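Local atomic coordinates of periplasmic beta-glucosidase (Pseudomonas aeruginosa, PDB entry 6R5T), a protein that probably hydrolyses terminal, non-reducing beta-D-glucosyl residues and releases beta-D-glucose, as a periplasmic member of glycoside hydrolase family 3. Residues L112-D117 with S348-R352; T52-I58 with A116-D120. The protein carries 1 engineered substitution. All coordinates share one frame; numbering follows the deposited sequence.

Contact 1 of 2, residues L112-D117 with S348-R352; sequences LEASAD and SRLHR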
loop_
_atom_site.group_PDB
_atom_site.type_symbol
_atom_site.label_atom_id
_atom_site.label_comp_id
_atom_site.label_asym_id
_atom_site.label_seq_id
_atom_site.Cartn_x
_atom_site.Cartn_y
_atom_site.Cartn_z
ATOM N N LEU A 112 5.713 -28.707 -25.346
ATOM C CA LEU A 112 5.590 -30.016 -26.070
ATOM C C LEU A 112 4.111 -30.360 -26.174
ATOM O O LEU A 112 3.589 -30.655 -27.279
ATOM C CB LEU A 112 6.347 -31.091 -25.274
ATOM C CG LEU A 112 6.388 -32.488 -25.889
ATOM C CD1 LEU A 112 7.543 -33.297 -25.277
ATOM C CD2 LEU A 112 5.069 -33.202 -25.672
ATOM N N GLU A 113 3.374 -30.324 -25.057
ATOM C CA GLU A 113 1.954 -30.704 -25.062
ATOM C C GLU A 113 1.078 -29.694 -25.825
ATOM O O GLU A 113 0.136 -30.090 -26.507
ATOM C CB GLU A 113 1.407 -30.880 -23.652
ATOM C CG GLU A 113 1.994 -32.068 -22.906
ATOM C CD GLU A 113 1.311 -32.295 -21.597
ATOM O OE1 GLU A 113 0.522 -31.370 -21.138
ATOM O OE2 GLU A 113 1.520 -33.381 -21.009
ATOM N N ALA A 114 1.362 -28.391 -25.729
ATOM C CA ALA A 114 0.515 -27.382 -26.378
ATOM C C ALA A 114 0.724 -27.443 -27.909
ATOM O O ALA A 114 -0.277 -27.459 -28.645
ATOM C CB ALA A 114 0.827 -26.016 -25.792
ATOM N N SER A 115 1.980 -27.530 -28.324
ATOM C CA SER A 115 2.346 -27.626 -29.770
ATOM C C SER A 115 1.832 -28.977 -30.300
ATOM O O SER A 115 1.358 -29.020 -31.472
ATOM C CB SER A 115 3.827 -27.422 -29.966
ATOM O OG SER A 115 4.604 -28.452 -29.319
ATOM N N ALA A 116 1.789 -30.015 -29.464
ATOM C CA ALA A 116 1.244 -31.341 -29.877
ATOM C C ALA A 116 -0.233 -31.220 -30.205
ATOM O O ALA A 116 -0.748 -32.038 -31.009
ATOM C CB ALA A 116 1.455 -32.400 -28.801
ATOM N N ASP A 117 -0.929 -30.231 -29.643
ATOM C CA ASP A 117 -2.354 -29.973 -29.915
ATOM C C ASP A 117 -2.524 -28.888 -30.989
ATOM O O ASP A 117 -3.686 -28.590 -31.282
ATOM C CB ASP A 117 -3.109 -29.599 -28.640
ATOM C CG ASP A 117 -3.270 -30.771 -27.675
ATOM O OD1 ASP A 117 -3.173 -31.966 -28.136
ATOM O OD2 ASP A 117 -3.554 -30.523 -26.484
ATOM N N SER A 348 -1.921 -41.629 -22.459
ATOM C CA SER A 348 -0.571 -41.806 -23.019
ATOM C C SER A 348 -0.027 -40.478 -23.506
ATOM O O SER A 348 1.191 -40.454 -23.782
ATOM C CB SER A 348 -0.560 -42.793 -24.172
ATOM O OG SER A 348 -1.449 -42.337 -25.165
ATOM N N ARG A 349 -0.834 -39.419 -23.580
ATOM C CA ARG A 349 -0.329 -38.105 -24.055
ATOM C C ARG A 349 0.044 -37.229 -22.840
ATOM O O ARG A 349 0.546 -36.094 -23.039
ATOM C CB ARG A 349 -1.414 -37.410 -24.891
ATOM C CG ARG A 349 -1.798 -38.206 -26.134
ATOM C CD ARG A 349 -2.715 -37.432 -27.028
ATOM N NE ARG A 349 -1.983 -36.445 -27.800
ATOM C CZ ARG A 349 -2.254 -35.130 -27.891
ATOM N NH1 ARG A 349 -3.209 -34.563 -27.191
ATOM N NH2 ARG A 349 -1.537 -34.369 -28.698
ATOM N N LEU A 350 -0.210 -37.708 -21.620
ATOM C CA LEU A 350 0.218 -36.961 -20.401
ATOM C C LEU A 350 1.678 -37.229 -20.068
ATOM O O LEU A 350 2.373 -38.115 -20.683
ATOM C CB LEU A 350 -0.673 -37.324 -19.234
ATOM C CG LEU A 350 -2.145 -36.960 -19.350
ATOM C CD1 LEU A 350 -2.884 -37.480 -18.150
ATOM C CD2 LEU A 350 -2.373 -35.455 -19.466
ATOM N N HIS A 351 2.192 -36.430 -19.144
ATOM C CA HIS A 351 3.579 -36.493 -18.667
ATOM C C HIS A 351 3.539 -36.548 -17.145
ATOM O O HIS A 351 4.079 -35.612 -16.491
ATOM C CB HIS A 351 4.428 -35.356 -19.224
ATOM C CG HIS A 351 4.596 -35.421 -20.700
ATOM N ND1 HIS A 351 3.639 -34.945 -21.574
ATOM C CD2 HIS A 351 5.568 -35.996 -21.446
ATOM C CE1 HIS A 351 4.014 -35.231 -22.819
ATOM N NE2 HIS A 351 5.193 -35.890 -22.767
ATOM N N ARG A 352 2.950 -37.618 -16.603
ATOM C CA ARG A 352 2.735 -37.680 -15.135
ATOM C C ARG A 352 4.060 -37.782 -14.400
ATOM O O ARG A 352 4.137 -37.225 -13.309
ATOM C CB ARG A 352 1.798 -38.806 -14.727
ATOM C CG ARG A 352 0.370 -38.627 -15.204
ATOM C CD ARG A 352 -0.477 -39.751 -14.718
ATOM N NE ARG A 352 -1.860 -39.664 -15.126
ATOM C CZ ARG A 352 -2.791 -38.943 -14.530
ATOM N NH1 ARG A 352 -2.472 -38.216 -13.478
ATOM N NH2 ARG A 352 -4.033 -38.910 -14.965
#

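Contact 2 of 2, residues T52-I58 with A116-D120; sequences TVTRPDI and ADGLD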
loop_
_atom_site.group_PDB
_atom_site.type_symbol
_atom_site.label_atom_id
_atom_site.label_comp_id
_atom_site.label_asym_id
_atom_site.label_seq_id
_atom_site.Cartn_x
_atom_site.Cartn_y
_atom_site.Cartn_z
ATOM N N THR A 52 -8.717 -21.683 -28.882
ATOM C CA THR A 52 -9.032 -22.916 -29.662
ATOM C C THR A 52 -7.828 -23.840 -29.532
ATOM O O THR A 52 -6.735 -23.414 -29.896
ATOM C CB THR A 52 -9.350 -22.563 -31.127
ATOM O OG1 THR A 52 -10.571 -21.832 -31.112
ATOM C CG2 THR A 52 -9.412 -23.767 -32.018
ATOM N N VAL A 53 -7.985 -25.053 -28.980
ATOM C CA VAL A 53 -6.810 -25.743 -28.377
ATOM C C VAL A 53 -6.694 -27.231 -28.728
ATOM O O VAL A 53 -5.966 -27.935 -28.019
ATOM C CB VAL A 53 -6.837 -25.590 -26.843
ATOM C CG1 VAL A 53 -6.838 -24.101 -26.480
ATOM C CG2 VAL A 53 -8.017 -26.307 -26.241
ATOM N N THR A 54 -7.422 -27.708 -29.721
ATOM C CA THR A 54 -7.282 -29.124 -30.137
ATOM C C THR A 54 -6.925 -29.180 -31.616
ATOM O O THR A 54 -7.308 -28.281 -32.359
ATOM C CB THR A 54 -8.523 -29.964 -29.853
ATOM O OG1 THR A 54 -9.517 -29.611 -30.807
ATOM C CG2 THR A 54 -9.059 -29.756 -28.451
ATOM N N ARG A 55 -6.221 -30.220 -31.986
ATOM C CA ARG A 55 -5.734 -30.363 -33.382
ATOM C C ARG A 55 -6.897 -30.249 -34.371
ATOM O O ARG A 55 -6.814 -29.474 -35.327
ATOM C CB ARG A 55 -4.967 -31.661 -33.602
ATOM C CG ARG A 55 -4.727 -31.884 -35.092
ATOM C CD ARG A 55 -4.185 -33.257 -35.321
ATOM N NE ARG A 55 -2.793 -33.347 -34.944
ATOM C CZ ARG A 55 -1.973 -34.325 -35.327
ATOM N NH1 ARG A 55 -2.395 -35.304 -36.128
ATOM N NH2 ARG A 55 -0.714 -34.279 -34.962
ATOM N N PRO A 56 -8.009 -31.007 -34.231
ATOM C CA PRO A 56 -9.088 -30.882 -35.210
ATOM C C PRO A 56 -9.678 -29.472 -35.319
ATOM O O PRO A 56 -10.045 -29.031 -36.405
ATOM C CB PRO A 56 -10.150 -31.917 -34.815
ATOM C CG PRO A 56 -9.619 -32.616 -33.574
ATOM C CD PRO A 56 -8.207 -32.127 -33.288
ATOM N N ASP A 57 -9.816 -28.785 -34.198
ATOM C CA ASP A 57 -10.438 -27.436 -34.165
ATOM C C ASP A 57 -9.484 -26.405 -34.765
ATOM O O ASP A 57 -9.958 -25.544 -35.555
ATOM C CB ASP A 57 -10.755 -27.021 -32.742
ATOM C CG ASP A 57 -11.862 -27.816 -32.099
ATOM O OD1 ASP A 57 -12.717 -28.309 -32.854
ATOM O OD2 ASP A 57 -11.850 -27.881 -30.844
ATOM N N ILE A 58 -8.210 -26.542 -34.455
ATOM C CA ILE A 58 -7.181 -25.627 -35.023
ATOM C C ILE A 58 -7.025 -25.905 -36.527
ATOM O O ILE A 58 -6.936 -24.936 -37.321
ATOM C CB ILE A 58 -5.855 -25.734 -34.262
ATOM C CG1 ILE A 58 -6.027 -25.211 -32.824
ATOM C CG2 ILE A 58 -4.774 -24.972 -35.018
ATOM C CD1 ILE A 58 -4.783 -25.377 -31.955
ATOM N N ALA A 116 1.789 -30.015 -29.464
ATOM C CA ALA A 116 1.244 -31.341 -29.877
ATOM C C ALA A 116 -0.233 -31.220 -30.205
ATOM O O ALA A 116 -0.748 -32.038 -31.009
ATOM C CB ALA A 116 1.455 -32.400 -28.801
ATOM N N ASP A 117 -0.929 -30.231 -29.643
ATOM C CA ASP A 117 -2.354 -29.973 -29.915
ATOM C C ASP A 117 -2.524 -28.888 -30.989
ATOM O O ASP A 117 -3.686 -28.590 -31.282
ATOM C CB ASP A 117 -3.109 -29.599 -28.640
ATOM C CG ASP A 117 -3.270 -30.771 -27.675
ATOM O OD1 ASP A 117 -3.173 -31.966 -28.136
ATOM O OD2 ASP A 117 -3.554 -30.523 -26.484
ATOM N N GLY A 118 -1.420 -28.350 -31.542
ATOM C CA GLY A 118 -1.512 -27.377 -32.642
ATOM C C GLY A 118 -1.333 -25.939 -32.218
ATOM O O GLY A 118 -1.332 -25.042 -33.087
ATOM N N LEU A 119 -1.140 -25.675 -30.924
ATOM C CA LEU A 119 -0.870 -24.276 -30.512
ATOM C C LEU A 119 0.525 -23.786 -30.885
ATOM O O LEU A 119 1.508 -24.519 -30.785
ATOM C CB LEU A 119 -1.074 -24.184 -28.991
ATOM C CG LEU A 119 -2.536 -24.332 -28.592
ATOM C CD1 LEU A 119 -2.634 -24.735 -27.115
ATOM C CD2 LEU A 119 -3.357 -23.076 -28.910
ATOM N N ASP A 120 0.635 -22.490 -31.224
ATOM C CA ASP A 120 1.889 -21.844 -31.619
ATOM C C ASP A 120 2.423 -20.913 -30.530
ATOM O O ASP A 120 3.565 -20.502 -30.638
ATOM C CB ASP A 120 1.688 -20.945 -32.835
ATOM C CG ASP A 120 1.039 -21.614 -34.027
ATOM O OD1 ASP A 120 1.657 -22.601 -34.521
ATOM O OD2 ASP A 120 -0.107 -21.259 -34.364
HETATM O O HOH W 1 -6.027 -29.474 -25.855
HETATM O O HOH W 2 -5.361 -32.197 -30.042
HETATM O O HOH W 3 -1.336 -31.398 -33.515
#

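Contact 1 of 2, residues L112-D117 with S348-R352
Arg349 grips Asp117 end-on, with both terminal nitrogens directed at one carboxylate oxygen. The salt bridge runs from Arg349 NH1 to Asp117 OD1 at 2.8 Å. Arg349 NH2 donates to the same Asp117 OD1 at 3.0 Å, with a more bent N-H...O angle of 140°. NH1 uses the syn lone pair of OD1, while NH2 meets the syn side, tilted out of the carboxylate plane. The oxygen lies almost in the guanidinium plane. A bend in the Arg349 chain at chi3 (78°) turns the guanidinium edge, with NH1 and NH2, to Asp117 OD1. NH1 is also held by the carbonyl of Thr344, and Asp117 OD2 is taken by Arg85 and His84.

The second polar link is a His-carboxylate hydrogen bond. His351 ND1 donates to Glu113 OE2 at 2.7 Å, nearly straight at 169°. The acceptor sits in the plane of the imidazole. OE2 is approached on its anti side. Thr86 also bonds to OE2, and the backbone N of Arg85 holds OE1, so both oxygens of this buried carboxylate are engaged.

Packing lies around these bonds. The CG of Glu113 passes 3.6 Å from His351 ND1. Leu112 brings its CD2 branch obliquely to the imidazole, 3.7 Å from His351 CE1. Ala116 CB lies 3.6 Å from Arg349 NH2.

The contact joins the end of helix 100-116, in the family 3 N-terminal region, to the loop before helix 352-362. His351 is the N-cap residue of that helix. Two buried carboxylates thus meet the loop through an arginine and a histidine. The nearby positive groups would be expected to keep Asp117 ionised, and the short bond to Glu113 probably fixes the rotation of the His351 ring.

Contact 2 of 2, residues T52-I58 with A116-D120
Ile58 places CG1 beside its backbone N (chi1 -66°) and extends the chain beyond it (chi2 176°), which carries CD1 onto the turn at Asp117-Leu119. Ile58 CD1 lies 3.5 Å from Gly118 C and equally close to Asp117 O. Leu119 CD2 is 4.1 Å from Ile58 CD1. The same Leu119 CD2 rests 3.5 Å from Thr52 O. Val53 touches the other branch of Leu119, CD1, through its CB. Tyr78 of strand 75-78 packs against both Val53 and Leu119.

Gly118 closes helix 100-116 in a Schellman motif. Its phi is positive (101°), and the turn leads the chain into strand 121-122. In the facing segment, Thr54 is the N-cap of helix 55-65, with its OG1 bonded weakly to Asp57 OD2. The end of one helix therefore lies against the start of another, beside the parallel strands of the TIM-barrel-like domain.

Waters supply the polar links. Water 1 donates to Val53 O and to Asp117 OD2. Water 2 accepts from Arg55 N, at 2.9 Å, and donates to Asp117 OD1. Arg55 N also comes near Asp117 O, but the angle is too poor for a bond. Water 3 lies at the edge of the Arg55 guanidinium, in its plane. Water 3 accepts from Arg55 NE and donates to Ala116 O, 2.7 Å away. The Arg55 NH1 end forms a salt bridge with Asp339.

How the contacts relate
From the N terminus, the chain first passes 52-58, at the start of helix 55-65. It then crosses strand 75-78 and runs down helix 100-116. Contact 2 closes this loop of 57 residues when 116-120 returns to 52-58. Contact 1 begins on the same helix end and closes a much longer loop of 230 residues at 348-352. The two loops follow one another and overlap at Ala116 and Asp117, so neither nests in the other. A probable hydrogen bond from Leu119 N to Ala114 O also joins them. Together they tie the start of helix 55-65 and the end of helix 100-116, both in the barrel domain, to the segment leading into helix 352-362.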